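Local coordinates for E3 ubiquitin-protein ligase TRIM65 (PDB 7JL4), which is an E3 ubiquitin ligase of the TRIM family acting in innate immunity, autophagy and microRNA regulation, represented here by its C-terminal PRY-SPRY domain, at residues Leu140-Asp145 and Gly149-Tyr154. Residues are numbered along the deposited sequence; the frame is centred on the assembly and turned at random.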
ATOM      1  N   LEU A 140      -3.574  -5.663   6.799  1.00 21.38           N
ATOM      2  CA  LEU A 140      -2.168  -5.718   6.454  1.00 23.01           C
ATOM      3  C   LEU A 140      -1.445  -4.541   7.080  1.00 25.35           C
ATOM      4  O   LEU A 140      -1.993  -3.435   7.155  1.00 26.29           O
ATOM      5  CB  LEU A 140      -1.992  -5.708   4.935  1.00 27.84           C
ATOM      6  CG  LEU A 140      -2.774  -6.876   4.322  1.00 35.19           C
ATOM      7  CD1 LEU A 140      -2.979  -6.666   2.838  1.00 34.01           C
ATOM      8  CD2 LEU A 140      -2.030  -8.172   4.620  1.00 31.92           C
ATOM      9  N   GLY A 141      -0.220  -4.777   7.540  1.00 20.60           N
ATOM     10  CA  GLY A 141       0.590  -3.728   8.139  1.00 22.08           C
ATOM     11  C   GLY A 141       1.858  -3.488   7.344  1.00 20.69           C
ATOM     12  O   GLY A 141       2.400  -4.402   6.719  1.00 21.86           O
ATOM     13  N   MET A 142       2.340  -2.241   7.383  1.00 16.26           N
ATOM     14  CA  MET A 142       3.620  -1.856   6.797  1.00 16.56           C
ATOM     15  C   MET A 142       4.444  -1.135   7.851  1.00 20.09           C
ATOM     16  O   MET A 142       4.024  -0.085   8.352  1.00 20.73           O
ATOM     17  CB  MET A 142       3.421  -0.982   5.559  1.00 17.59           C
ATOM     18  CG  MET A 142       2.698  -1.747   4.412  1.00 20.82           C
ATOM     19  SD  MET A 142       2.240  -0.652   3.057  1.00 24.73           S
ATOM     20  CE  MET A 142       3.838  -0.159   2.445  1.00 17.47           C
ATOM     21  N   ASP A 143       5.611  -1.703   8.165  1.00 19.00           N
ATOM     22  CA  ASP A 143       6.552  -1.178   9.162  1.00 22.68           C
ATOM     23  C   ASP A 143       7.790  -0.677   8.434  1.00 23.00           C
ATOM     24  O   ASP A 143       8.547  -1.476   7.873  1.00 24.09           O
ATOM     25  CB  ASP A 143       6.928  -2.266  10.166  1.00 24.15           C
ATOM     26  CG  ASP A 143       7.724  -1.720  11.334  1.00 32.23           C
ATOM     27  OD1 ASP A 143       7.329  -0.670  11.886  1.00 25.14           O
ATOM     28  OD2 ASP A 143       8.726  -2.356  11.698  1.00 36.99           O
ATOM     29  N   LEU A 144       8.005   0.641   8.464  1.00 22.64           N
ATOM     30  CA  LEU A 144       9.040   1.321   7.688  1.00 19.27           C
ATOM     31  C   LEU A 144      10.062   1.876   8.669  1.00 24.09           C
ATOM     32  O   LEU A 144       9.819   2.919   9.279  1.00 21.41           O
ATOM     33  CB  LEU A 144       8.420   2.444   6.863  1.00 18.57           C
ATOM     34  CG  LEU A 144       9.319   3.111   5.841  1.00 24.26           C
ATOM     35  CD1 LEU A 144       9.846   2.042   4.857  1.00 26.78           C
ATOM     36  CD2 LEU A 144       8.510   4.180   5.083  1.00 23.32           C
ATOM     37  N   ASP A 145      11.191   1.189   8.829  1.00 20.18           N
ATOM     38  CA  ASP A 145      12.237   1.615   9.775  1.00 24.70           C
ATOM     39  C   ASP A 145      13.315   2.310   8.959  1.00 26.54           C
ATOM     40  O   ASP A 145      14.206   1.670   8.385  1.00 23.96           O
ATOM     41  CB  ASP A 145      12.770   0.434  10.580  1.00 27.11           C
ATOM     42  CG  ASP A 145      13.889   0.813  11.553  1.00 33.83           C
ATOM     43  OD1 ASP A 145      14.485   1.908  11.453  1.00 31.82           O
ATOM     44  OD2 ASP A 145      14.161  -0.002  12.460  1.00 33.57           O
ATOM     45  N   GLY A 149      16.723   1.110   7.470  1.00 24.30           N
ATOM     46  CA  GLY A 149      16.463   0.851   6.069  1.00 26.24           C
ATOM     47  C   GLY A 149      15.682  -0.416   5.801  1.00 29.16           C
ATOM     48  O   GLY A 149      15.930  -1.092   4.794  1.00 28.20           O
ATOM     49  N   CYS A 150      14.737  -0.758   6.666  1.00 23.28           N
ATOM     50  CA  CYS A 150      13.966  -1.992   6.559  1.00 24.51           C
ATOM     51  C   CYS A 150      12.491  -1.688   6.359  1.00 29.99           C
ATOM     52  O   CYS A 150      11.915  -0.859   7.074  1.00 27.87           O
ATOM     53  CB  CYS A 150      14.154  -2.853   7.813  1.00 28.31           C
ATOM     54  SG  CYS A 150      15.929  -3.233   8.116  1.00 42.59           S
ATOM     55  N   LEU A 151      11.873  -2.379   5.413  1.00 18.71           N
ATOM     56  CA  LEU A 151      10.438  -2.287   5.190  1.00 18.84           C
ATOM     57  C   LEU A 151       9.871  -3.690   5.330  1.00 22.16           C
ATOM     58  O   LEU A 151      10.278  -4.595   4.590  1.00 20.90           O
ATOM     59  CB  LEU A 151      10.138  -1.697   3.813  1.00 17.73           C
ATOM     60  CG  LEU A 151       8.717  -1.946   3.274  1.00 20.42           C
ATOM     61  CD1 LEU A 151       7.656  -1.253   4.157  1.00 21.05           C
ATOM     62  CD2 LEU A 151       8.622  -1.467   1.807  1.00 27.58           C
ATOM     63  N   THR A 152       8.979  -3.889   6.295  1.00 19.22           N
ATOM     64  CA  THR A 152       8.403  -5.206   6.547  1.00 22.02           C
ATOM     65  C   THR A 152       6.897  -5.129   6.415  1.00 25.41           C
ATOM     66  O   THR A 152       6.268  -4.240   6.992  1.00 20.70           O
ATOM     67  CB  THR A 152       8.759  -5.751   7.929  1.00 21.92           C
ATOM     68  OG1 THR A 152      10.185  -5.795   8.066  1.00 24.93           O
ATOM     69  CG2 THR A 152       8.177  -7.193   8.096  1.00 21.06           C
ATOM     70  N   PHE A 153       6.330  -6.060   5.653  1.00 20.93           N
ATOM     71  CA  PHE A 153       4.893  -6.222   5.528  1.00 21.81           C
ATOM     72  C   PHE A 153       4.398  -7.278   6.503  1.00 25.02           C
ATOM     73  O   PHE A 153       5.023  -8.339   6.658  1.00 24.59           O
ATOM     74  CB  PHE A 153       4.516  -6.651   4.108  1.00 21.49           C
ATOM     75  CG  PHE A 153       4.807  -5.633   3.073  1.00 18.62           C
ATOM     76  CD1 PHE A 153       6.058  -5.550   2.496  1.00 20.32           C
ATOM     77  CD2 PHE A 153       3.835  -4.725   2.696  1.00 22.50           C
ATOM     78  CE1 PHE A 153       6.313  -4.608   1.514  1.00 22.20           C
ATOM     79  CE2 PHE A 153       4.105  -3.771   1.721  1.00 22.33           C
ATOM     80  CZ  PHE A 153       5.325  -3.714   1.149  1.00 20.62           C
ATOM     81  N   TYR A 154       3.240  -7.016   7.099  1.00 22.48           N
ATOM     82  CA  TYR A 154       2.618  -7.908   8.071  1.00 22.63           C
ATOM     83  C   TYR A 154       1.207  -8.290   7.647  1.00 23.33           C
ATOM     84  O   TYR A 154       0.501  -7.521   6.990  1.00 25.67           O
ATOM     85  CB  TYR A 154       2.522  -7.268   9.468  1.00 26.61           C
ATOM     86  CG  TYR A 154       3.850  -7.122  10.184  1.00 21.48           C
ATOM     87  CD1 TYR A 154       4.708  -6.060   9.903  1.00 25.66           C
ATOM     88  CD2 TYR A 154       4.241  -8.064  11.129  1.00 26.36           C
ATOM     89  CE1 TYR A 154       5.949  -5.932  10.570  1.00 22.22           C
ATOM     90  CE2 TYR A 154       5.449  -7.945  11.806  1.00 28.35           C
ATOM     91  CZ  TYR A 154       6.295  -6.886  11.521  1.00 23.83           C
ATOM     92  OH  TYR A 154       7.488  -6.816  12.191  1.00 28.88           O
TER
HETATM   93  O   HOH W   1       9.290  -5.030  11.478  1.00 34.92           O
HETATM   94  O   HOH W   2      10.793  -2.935   8.992  1.00 38.36           O
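Asp145 O takes two amide protons where this antiparallel hairpin closes: a good one from Cys150 N at 3.0 Å and a weak, bent one from Gly149 N. Gly149, at positive phi (77°), and Cys150 both lie opposite Asp145 and form a G1 beta bulge; Asp145 N returns a bond to Cys150 O. From there the strands run in regular register, Asp143 pairing with Thr152 and Gly141 with Tyr154; the Asp143 N to Thr152 O bond, 2.9 Å, is almost straight at 173°.

Met142 runs alongside Phe153, both reaching into the core. Met142 CG rests 3.6 Å from Phe153 CD2, and the bend at chi3 (66°) sets CE 3.7 Å from Phe153 CE2. Met142 SD, 5.0 Å from the Phe153 ring centre, makes an oblique Met-aromatic contact. Cut back to an alanine, this position would lose CG, SD and CE, which would probably leave a gap beside the Phe153 ring. Leu144 CD1 meets Leu151 CB next along.

On the other face, Asp143 CB sits at the edge of the Tyr154 ring, and a water in that ring's plane joins Tyr154 OH to Asp143 OD2, to which it donates. A second water donates to Asp143 O and meets Thr152 OG1.

The hairpin thus turns greasy side chains into the SPRY beta-sandwich core, while His72, Thr165 and water hold the Asp143 carboxylate and Thr152 OG1 opposite.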